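Cellobiose 2-epimerase (Spirochaeta thermophila DSM 6192, PDB 5ZIG) probably catalyses the reversible epimerization of cellobiose to beta-D-glucosyl-(1->4)-D-mannose. Local coordinates at residues 13-18 with 395-400; 117-122 with 166-171; 247-252 with 301-306. All blocks are in the same frame, centred on the assembly; numbering follows the deposited sequence.

The chain is mostly helical, as in the (alpha/alpha)6 barrels of this family, and the three contacts lie around it. Contact 1 joins the first and last long helices and so brings the two ends of the chain together. Contacts 2 and 3 follow one another within the loop that it closes. Each ties a short strand before a helix to a strand further on, with two helices between. Contacts 1 and 2 lie on opposite sides of the chain's centre. Centres are 37 Å apart for contacts 1 and 2 and 25 Å for contacts 2 and 3. All three lie 18 to 20 Å from the chain's centre; related enzymes have their active site in the central barrel pocket.

Contact 1: 13-18 with 395-400; sequences QIRSEL and RRIDTI
Arg15 NE donates to Asp398 OD1 at 3.0 Å, and Arg15 NH2 donates to Asp398 OD2 at 3.1 Å. This side-on salt bridge joins helix 7-31 to helix 384-402, the two terminal helices that meet in the (alpha/alpha)6 barrel. The short segments run nearly antiparallel, with axes 9.8 Å apart at closest approach. The guanidinium and carboxylate planes are only 12° apart. The NH2 bond is almost straight and uses the syn lone pair of OD2. The NE bond also meets OD1 on its syn side, but somewhat out of the carboxylate plane. Two bonds, one to each oxygen, fix the rotation of the carboxylate. The Arg15 chain is bent at chi2 (-79°), which turns CD aside, and its CG passes 3.4 Å from Asp398 OD1. An alanine in place of Arg15 would probably leave the Asp398 carboxylate without this charged mate and freer to turn.

Beside the salt bridge the contact is apolar and buried. Ile397 points toward helix 7-31, and its CG2 lies 3.9 Å from Arg15 CB. Phe322 of helix 315-332 touches Ile14 and Leu18, while Cys342 and Trp345 of helix 336-352 add further packing. Ile397 CD1 fits against Ile14 and Leu18, 3.7 Å from Ile14 CG2 and 3.8 Å from Leu18 CD1.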
loop_
_atom_site.group_PDB
_atom_site.type_symbol
_atom_site.label_atom_id
_atom_site.label_comp_id
_atom_site.label_asym_id
_atom_site.label_seq_id
_atom_site.Cartn_x
_atom_site.Cartn_y
_atom_site.Cartn_z
ATOM N N GLN A 13 -21.315 10.769 8.717
ATOM C CA GLN A 13 -21.748 9.387 8.626
ATOM C C GLN A 13 -20.574 8.476 8.244
ATOM O O GLN A 13 -20.309 7.470 8.917
ATOM C CB GLN A 13 -22.908 9.289 7.630
ATOM C CG GLN A 13 -23.531 7.898 7.453
ATOM C CD GLN A 13 -23.828 7.211 8.765
ATOM O OE1 GLN A 13 -24.126 7.862 9.774
ATOM N NE2 GLN A 13 -23.749 5.880 8.765
ATOM N N ILE A 14 -19.837 8.843 7.192
ATOM C CA ILE A 14 -18.755 7.987 6.691
ATOM C C ILE A 14 -17.646 7.852 7.726
ATOM O O ILE A 14 -17.088 6.764 7.934
ATOM C CB ILE A 14 -18.225 8.540 5.357
ATOM C CG1 ILE A 14 -19.306 8.323 4.298
ATOM C CG2 ILE A 14 -16.827 7.892 4.975
ATOM C CD1 ILE A 14 -19.117 9.115 3.036
ATOM N N ARG A 15 -17.319 8.951 8.397
ATOM C CA ARG A 15 -16.335 8.908 9.466
ATOM C C ARG A 15 -16.670 7.814 10.473
ATOM O O ARG A 15 -15.793 7.051 10.902
ATOM C CB ARG A 15 -16.270 10.284 10.130
ATOM C CG ARG A 15 -15.038 10.564 10.892
ATOM C CD ARG A 15 -15.034 9.907 12.254
ATOM N NE ARG A 15 -13.817 10.289 12.958
ATOM C CZ ARG A 15 -13.279 9.607 13.957
ATOM N NH1 ARG A 15 -13.841 8.473 14.393
ATOM N NH2 ARG A 15 -12.176 10.081 14.524
ATOM N N SER A 16 -17.941 7.737 10.882
ATOM C CA SER A 16 -18.324 6.755 11.888
ATOM C C SER A 16 -18.238 5.330 11.344
ATOM O O SER A 16 -17.844 4.418 12.076
ATOM C CB SER A 16 -19.731 7.066 12.407
ATOM O OG SER A 16 -20.700 6.526 11.534
ATOM N N GLU A 17 -18.574 5.120 10.067
ATOM C CA GLU A 17 -18.454 3.790 9.473
ATOM C C GLU A 17 -16.989 3.399 9.312
ATOM O O GLU A 17 -16.629 2.230 9.493
ATOM C CB GLU A 17 -19.171 3.745 8.124
ATOM C CG GLU A 17 -20.596 4.303 8.214
ATOM C CD GLU A 17 -21.330 4.376 6.881
ATOM O OE1 GLU A 17 -20.684 4.324 5.818
ATOM O OE2 GLU A 17 -22.571 4.486 6.903
ATOM N N LEU A 18 -16.137 4.370 8.971
ATOM C CA LEU A 18 -14.702 4.119 8.933
ATOM C C LEU A 18 -14.218 3.581 10.269
ATOM O O LEU A 18 -13.470 2.597 10.316
ATOM C CB LEU A 18 -13.953 5.397 8.548
ATOM C CG LEU A 18 -14.198 5.925 7.135
ATOM C CD1 LEU A 18 -13.607 7.309 6.935
ATOM C CD2 LEU A 18 -13.656 4.982 6.102
ATOM N N ARG A 395 -8.691 10.650 9.703
ATOM C CA ARG A 395 -7.910 11.857 9.915
ATOM C C ARG A 395 -8.274 12.935 8.912
ATOM O O ARG A 395 -8.359 14.117 9.267
ATOM C CB ARG A 395 -6.420 11.555 9.831
ATOM C CG ARG A 395 -5.585 12.475 10.722
ATOM C CD ARG A 395 -4.133 12.492 10.272
ATOM N NE ARG A 395 -3.986 12.764 8.842
ATOM C CZ ARG A 395 -3.600 11.864 7.943
ATOM N NH1 ARG A 395 -3.323 10.621 8.325
ATOM N NH2 ARG A 395 -3.492 12.192 6.659
ATOM N N ARG A 396 -8.479 12.548 7.654
ATOM C CA ARG A 396 -8.747 13.534 6.619
ATOM C C ARG A 396 -10.148 14.104 6.755
ATOM O O ARG A 396 -10.346 15.317 6.596
ATOM C CB ARG A 396 -8.566 12.915 5.236
ATOM C CG ARG A 396 -7.116 12.671 4.835
ATOM C CD ARG A 396 -7.108 11.739 3.606
ATOM N NE ARG A 396 -5.781 11.228 3.270
ATOM C CZ ARG A 396 -4.923 11.852 2.469
ATOM N NH1 ARG A 396 -5.246 13.016 1.918
ATOM N NH2 ARG A 396 -3.743 11.312 2.229
ATOM N N ILE A 397 -11.143 13.242 7.008
ATOM C CA ILE A 397 -12.513 13.735 7.123
ATOM C C ILE A 397 -12.636 14.666 8.320
ATOM O O ILE A 397 -13.233 15.746 8.219
ATOM C CB ILE A 397 -13.517 12.569 7.181
ATOM C CG1 ILE A 397 -13.792 12.051 5.767
ATOM C CG2 ILE A 397 -14.839 13.021 7.772
ATOM C CD1 ILE A 397 -14.673 10.793 5.737
ATOM N N ASP A 398 -12.028 14.289 9.455
ATOM C CA ASP A 398 -12.009 15.150 10.640
ATOM C C ASP A 398 -11.464 16.538 10.322
ATOM O O ASP A 398 -12.046 17.553 10.722
ATOM C CB ASP A 398 -11.155 14.527 11.746
ATOM C CG ASP A 398 -11.850 13.387 12.457
ATOM O OD1 ASP A 398 -12.999 13.063 12.103
ATOM O OD2 ASP A 398 -11.232 12.813 13.377
ATOM N N THR A 399 -10.305 16.590 9.657
ATOM C CA THR A 399 -9.721 17.864 9.236
ATOM C C THR A 399 -10.702 18.660 8.386
ATOM O O THR A 399 -10.831 19.882 8.545
ATOM C CB THR A 399 -8.428 17.606 8.457
ATOM O OG1 THR A 399 -7.392 17.225 9.366
ATOM C CG2 THR A 399 -7.989 18.854 7.693
ATOM N N ILE A 400 -11.419 17.979 7.493
ATOM C CA ILE A 400 -12.397 18.661 6.660
ATOM C C ILE A 400 -13.508 19.250 7.526
ATOM O O ILE A 400 -13.847 20.429 7.408
ATOM C CB ILE A 400 -12.960 17.705 5.595
ATOM C CG1 ILE A 400 -11.862 17.296 4.605
ATOM C CG2 ILE A 400 -14.155 18.347 4.879
ATOM C CD1 ILE A 400 -12.376 16.430 3.463
#

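Contact 2: 117-122 with 166-171; sequences KKLYGN and EAFTED
Lys117 and Phe168 form an antiparallel hydrogen-bonded pair. Lys117 N donates to Phe168 O at 3.0 Å, and Phe168 N donates back to Lys117 O at 2.9 Å. Next along, Lys118 and Ala167 are a non-hydrogen-bonded pair, and Ala167 CB packs 4.0 Å from Lys118 CA. One more backbone bond follows, from Leu119 N to Glu166 O at 3.2 Å.

A water extends this grip into the first turn of helix 119-136. It accepts from Tyr120 N and donates to Glu166 O and, at 2.8 Å, to Glu166 OE2. Glu166 O therefore takes two donors, Leu119 N and the water. The carboxylate is also held by Thr193 and Thr190. Its charge near the helix start would probably suit the helix dipole. Lys118 is the N-cap residue, and its O accepts from both Asn122 N and Asn122 ND2.

The charged ends find their main partners beyond the two segments. Lys117 NZ makes only a weak bond to Glu170 O; its stronger partners are Asp96 and the carbonyl of Arg100, while the Glu170 carboxylate pairs with Arg115.

The apolar contact is small. Leu119 CG stands anti to its carbonyl carbon (chi1 -85°), and from there the end of the side chain comes nearer to segment 166-171. Leu119 CD1 meets the edge of the Phe168 ring, near its plane, 3.7 Å from Phe168 CD1.

Strand 175-176 continues the sheet beyond 167-168. A short strand leading straight into a helix, paired with the strand beyond the helical hairpin, fits the connections of an (alpha/alpha)6 barrel.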
loop_
_atom_site.group_PDB
_atom_site.type_symbol
_atom_site.label_atom_id
_atom_site.label_comp_id
_atom_site.label_asym_id
_atom_site.label_seq_id
_atom_site.Cartn_x
_atom_site.Cartn_y
_atom_site.Cartn_z
ATOM N N LYS A 117 15.577 -11.726 -2.262
ATOM C CA LYS A 117 15.351 -10.424 -1.629
ATOM C C LYS A 117 14.667 -9.494 -2.625
ATOM O O LYS A 117 15.317 -8.868 -3.462
ATOM C CB LYS A 117 16.666 -9.819 -1.150
ATOM C CG LYS A 117 17.532 -10.788 -0.428
ATOM C CD LYS A 117 16.769 -11.384 0.764
ATOM C CE LYS A 117 17.362 -10.955 2.083
ATOM N NZ LYS A 117 18.650 -11.663 2.400
ATOM N N LYS A 118 13.348 -9.389 -2.519
ATOM C CA LYS A 118 12.603 -8.456 -3.350
ATOM C C LYS A 118 12.555 -7.097 -2.662
ATOM O O LYS A 118 12.175 -6.999 -1.491
ATOM C CB LYS A 118 11.190 -8.977 -3.616
ATOM C CG LYS A 118 11.171 -10.375 -4.229
ATOM C CD LYS A 118 9.898 -10.642 -5.044
ATOM C CE LYS A 118 9.816 -12.094 -5.521
ATOM N NZ LYS A 118 8.810 -12.258 -6.613
ATOM N N LEU A 119 12.962 -6.055 -3.390
ATOM C CA LEU A 119 12.928 -4.715 -2.819
ATOM C C LEU A 119 11.511 -4.337 -2.409
ATOM O O LEU A 119 11.311 -3.687 -1.373
ATOM C CB LEU A 119 13.501 -3.703 -3.810
ATOM C CG LEU A 119 15.030 -3.629 -3.713
ATOM C CD1 LEU A 119 15.716 -4.941 -4.127
ATOM C CD2 LEU A 119 15.530 -2.469 -4.515
ATOM N N TYR A 120 10.525 -4.779 -3.184
ATOM C CA TYR A 120 9.132 -4.553 -2.815
ATOM C C TYR A 120 8.876 -4.988 -1.389
ATOM O O TYR A 120 8.351 -4.218 -0.579
ATOM C CB TYR A 120 8.213 -5.291 -3.765
ATOM C CG TYR A 120 6.755 -5.001 -3.522
ATOM C CD1 TYR A 120 6.007 -5.777 -2.643
ATOM C CD2 TYR A 120 6.127 -3.943 -4.164
ATOM C CE1 TYR A 120 4.671 -5.510 -2.416
ATOM C CE2 TYR A 120 4.780 -3.673 -3.948
ATOM C CZ TYR A 120 4.059 -4.462 -3.075
ATOM O OH TYR A 120 2.720 -4.192 -2.856
ATOM N N GLY A 121 9.248 -6.219 -1.054
ATOM C CA GLY A 121 9.025 -6.701 0.300
ATOM C C GLY A 121 9.927 -6.081 1.343
ATOM O O GLY A 121 9.503 -5.819 2.471
ATOM N N ASN A 122 11.201 -5.890 0.999
ATOM C CA ASN A 122 12.100 -5.213 1.923
ATOM C C ASN A 122 11.662 -3.767 2.172
ATOM O O ASN A 122 11.845 -3.250 3.286
ATOM C CB ASN A 122 13.532 -5.293 1.383
ATOM C CG ASN A 122 14.167 -6.659 1.642
ATOM O OD1 ASN A 122 14.851 -6.848 2.639
ATOM N ND2 ASN A 122 13.900 -7.619 0.771
ATOM N N GLU A 166 14.626 -4.585 -9.364
ATOM C CA GLU A 166 13.446 -5.207 -8.774
ATOM C C GLU A 166 13.806 -6.105 -7.598
ATOM O O GLU A 166 13.154 -6.061 -6.545
ATOM C CB GLU A 166 12.713 -5.998 -9.855
ATOM C CG GLU A 166 11.408 -6.636 -9.417
ATOM C CD GLU A 166 10.312 -5.624 -9.160
ATOM O OE1 GLU A 166 10.390 -4.495 -9.676
ATOM O OE2 GLU A 166 9.361 -5.976 -8.448
ATOM N N ALA A 167 14.841 -6.931 -7.752
ATOM C CA ALA A 167 15.081 -7.986 -6.780
ATOM C C ALA A 167 16.527 -8.454 -6.896
ATOM O O ALA A 167 17.214 -8.171 -7.881
ATOM C CB ALA A 167 14.106 -9.151 -6.983
ATOM N N PHE A 168 16.983 -9.157 -5.860
ATOM C CA PHE A 168 18.338 -9.675 -5.807
ATOM C C PHE A 168 18.329 -11.098 -5.269
ATOM O O PHE A 168 17.400 -11.528 -4.576
ATOM C CB PHE A 168 19.257 -8.794 -4.936
ATOM C CG PHE A 168 19.640 -7.499 -5.577
ATOM C CD1 PHE A 168 18.797 -6.395 -5.503
ATOM C CD2 PHE A 168 20.841 -7.380 -6.261
ATOM C CE1 PHE A 168 19.160 -5.186 -6.101
ATOM C CE2 PHE A 168 21.200 -6.188 -6.863
ATOM C CZ PHE A 168 20.354 -5.093 -6.794
ATOM N N THR A 169 19.397 -11.823 -5.610
ATOM C CA THR A 169 19.691 -13.115 -5.022
ATOM C C THR A 169 19.888 -12.976 -3.514
ATOM O O THR A 169 20.057 -11.874 -2.974
ATOM C CB THR A 169 20.947 -13.713 -5.652
ATOM O OG1 THR A 169 21.969 -12.707 -5.725
ATOM C CG2 THR A 169 20.659 -14.241 -7.054
ATOM N N GLU A 170 19.897 -14.126 -2.836
ATOM C CA GLU A 170 19.920 -14.126 -1.379
ATOM C C GLU A 170 21.073 -13.281 -0.833
ATOM O O GLU A 170 20.876 -12.463 0.076
ATOM C CB GLU A 170 19.993 -15.566 -0.863
ATOM C CG GLU A 170 20.000 -15.657 0.652
ATOM C CD GLU A 170 20.095 -17.084 1.160
ATOM O OE1 GLU A 170 20.237 -18.007 0.325
ATOM O OE2 GLU A 170 20.033 -17.275 2.397
ATOM N N ASP A 171 22.275 -13.427 -1.413
ATOM C CA ASP A 171 23.464 -12.723 -0.943
ATOM C C ASP A 171 23.534 -11.274 -1.410
ATOM O O ASP A 171 24.553 -10.617 -1.165
ATOM C CB ASP A 171 24.733 -13.477 -1.381
ATOM C CG ASP A 171 24.844 -13.633 -2.899
ATOM O OD1 ASP A 171 24.218 -12.844 -3.648
ATOM O OD2 ASP A 171 25.568 -14.542 -3.353
HETATM O O HOH W 1 10.291 -6.229 -5.806
#

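Contact 3: 247-252 with 301-306; sequences GGISFG and NEQRED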
loop_
_atom_site.group_PDB
_atom_site.type_symbol
_atom_site.label_atom_id
_atom_site.label_comp_id
_atom_site.label_asym_id
_atom_site.label_seq_id
_atom_site.Cartn_x
_atom_site.Cartn_y
_atom_site.Cartn_z
ATOM N N GLY A 247 2.662 -2.940 -21.552
ATOM C CA GLY A 247 1.740 -1.829 -21.466
ATOM C C GLY A 247 0.730 -2.027 -20.361
ATOM O O GLY A 247 0.948 -2.795 -19.424
ATOM N N GLY A 248 -0.378 -1.312 -20.479
ATOM C CA GLY A 248 -1.497 -1.477 -19.577
ATOM C C GLY A 248 -1.554 -0.397 -18.512
ATOM O O GLY A 248 -0.596 0.339 -18.260
ATOM N N ILE A 249 -2.713 -0.332 -17.867
ATOM C CA ILE A 249 -3.026 0.679 -16.863
ATOM C C ILE A 249 -3.589 -0.023 -15.637
ATOM O O ILE A 249 -4.513 -0.838 -15.758
ATOM C CB ILE A 249 -4.038 1.711 -17.395
ATOM C CG1 ILE A 249 -3.453 2.478 -18.576
ATOM C CG2 ILE A 249 -4.478 2.658 -16.293
ATOM C CD1 ILE A 249 -4.485 2.925 -19.556
ATOM N N SER A 250 -3.023 0.278 -14.462
ATOM C CA SER A 250 -3.567 -0.138 -13.172
ATOM C C SER A 250 -4.290 1.054 -12.545
ATOM O O SER A 250 -3.653 1.976 -12.033
ATOM C CB SER A 250 -2.471 -0.656 -12.259
ATOM O OG SER A 250 -2.993 -1.086 -11.011
ATOM N N PHE A 251 -5.629 1.023 -12.575
ATOM C CA PHE A 251 -6.401 2.154 -12.057
ATOM C C PHE A 251 -6.114 2.383 -10.581
ATOM O O PHE A 251 -5.963 3.530 -10.143
ATOM C CB PHE A 251 -7.904 1.932 -12.296
ATOM C CG PHE A 251 -8.261 1.801 -13.742
ATOM C CD1 PHE A 251 -8.574 2.919 -14.501
ATOM C CD2 PHE A 251 -8.229 0.563 -14.361
ATOM C CE1 PHE A 251 -8.866 2.796 -15.844
ATOM C CE2 PHE A 251 -8.525 0.432 -15.704
ATOM C CZ PHE A 251 -8.841 1.549 -16.449
ATOM N N GLY A 252 -6.008 1.296 -9.805
ATOM C CA GLY A 252 -5.670 1.428 -8.397
ATOM C C GLY A 252 -4.292 2.034 -8.162
ATOM O O GLY A 252 -4.103 2.824 -7.235
ATOM N N ASN A 301 -10.295 -3.013 -12.507
ATOM C CA ASN A 301 -9.007 -3.424 -11.971
ATOM C C ASN A 301 -7.859 -2.971 -12.865
ATOM O O ASN A 301 -6.903 -2.348 -12.389
ATOM C CB ASN A 301 -8.960 -4.931 -11.774
ATOM C CG ASN A 301 -7.660 -5.370 -11.160
ATOM O OD1 ASN A 301 -7.100 -4.673 -10.308
ATOM N ND2 ASN A 301 -7.166 -6.521 -11.583
ATOM N N GLU A 302 -7.936 -3.255 -14.163
ATOM C CA GLU A 302 -6.868 -2.794 -15.024
ATOM C C GLU A 302 -7.319 -2.781 -16.471
ATOM O O GLU A 302 -8.262 -3.472 -16.866
ATOM C CB GLU A 302 -5.614 -3.674 -14.890
ATOM C CG GLU A 302 -5.759 -5.014 -15.584
ATOM C CD GLU A 302 -4.457 -5.804 -15.623
ATOM O OE1 GLU A 302 -3.382 -5.184 -15.793
ATOM O OE2 GLU A 302 -4.515 -7.043 -15.483
ATOM N N GLN A 303 -6.613 -1.978 -17.253
ATOM C CA GLN A 303 -6.659 -2.033 -18.703
ATOM C C GLN A 303 -5.499 -2.902 -19.169
ATOM O O GLN A 303 -4.333 -2.578 -18.907
ATOM C CB GLN A 303 -6.560 -0.628 -19.288
ATOM C CG GLN A 303 -6.754 -0.546 -20.785
ATOM C CD GLN A 303 -7.397 0.771 -21.189
ATOM O OE1 GLN A 303 -6.711 1.769 -21.402
ATOM N NE2 GLN A 303 -8.723 0.777 -21.277
ATOM N N ARG A 304 -5.814 -4.014 -19.833
ATOM C CA ARG A 304 -4.765 -4.890 -20.333
ATOM C C ARG A 304 -3.999 -4.214 -21.468
ATOM O O ARG A 304 -4.429 -3.201 -22.032
ATOM C CB ARG A 304 -5.369 -6.213 -20.801
ATOM C CG ARG A 304 -6.077 -6.933 -19.683
ATOM C CD ARG A 304 -6.378 -8.356 -20.049
ATOM N NE ARG A 304 -7.346 -8.949 -19.132
ATOM C CZ ARG A 304 -8.667 -8.843 -19.249
ATOM N NH1 ARG A 304 -9.203 -8.155 -20.250
ATOM N NH2 ARG A 304 -9.452 -9.437 -18.355
ATOM N N GLU A 305 -2.842 -4.796 -21.812
ATOM C CA GLU A 305 -2.027 -4.219 -22.873
ATOM C C GLU A 305 -2.812 -4.088 -24.175
ATOM O O GLU A 305 -2.569 -3.162 -24.952
ATOM C CB GLU A 305 -0.754 -5.051 -23.085
ATOM C CG GLU A 305 0.044 -5.337 -21.805
ATOM C CD GLU A 305 1.446 -5.892 -22.071
ATOM O OE1 GLU A 305 1.883 -5.854 -23.241
ATOM O OE2 GLU A 305 2.106 -6.362 -21.111
ATOM N N ASP A 306 -3.780 -4.968 -24.414
ATOM C CA ASP A 306 -4.537 -4.954 -25.662
ATOM C C ASP A 306 -5.796 -4.083 -25.607
ATOM O O ASP A 306 -6.601 -4.134 -26.540
ATOM C CB ASP A 306 -4.900 -6.389 -26.074
ATOM C CG ASP A 306 -5.870 -7.068 -25.099
ATOM O OD1 ASP A 306 -6.383 -6.399 -24.165
ATOM O OD2 ASP A 306 -6.109 -8.286 -25.265
#
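Ile249 and Gln303 hold the tight part of this contact as an antiparallel hydrogen-bonded pair. Ile249 N donates to Gln303 O at 3.0 Å, and Gln303 N donates to Ile249 O at 2.8 Å. The two side chains lie side by side and point the same way, with Ile249 CB 3.9 Å from Gln303 CB. Phe251 closes one end of the pair. Its CE2 comes 3.5 Å from Glu302 C, which lies near the ring plane, at the edge. Gly248 CA passes 3.1 Å from Gln303 O. A CB at Gly248 would clash with that oxygen, and at the phi of 101° found here it would also press on the carbonyl O of Gly247.

The Glu305 end is looser and more open to solvent. The Glu305 carboxylate lies beside Gly247, with CD 3.2 Å from Gly247 N. Its oxygens meet that N-H at poor angles and are not hydrogen-bonded to it.

Ser250 is the N-cap of helix 251-269; its OG is hydrogen-bonded to His253 ND1. Asn301 and Glu302 both face Asp310 in a classic beta bulge, which links the segment to strand 309-314.

The two hydrogen bonds between the segments are both backbone to backbone. The pairing thus depends little on side-chain polarity, while Gly248 lets Gln303 O come close; the Phe251 edge adds packing at one end.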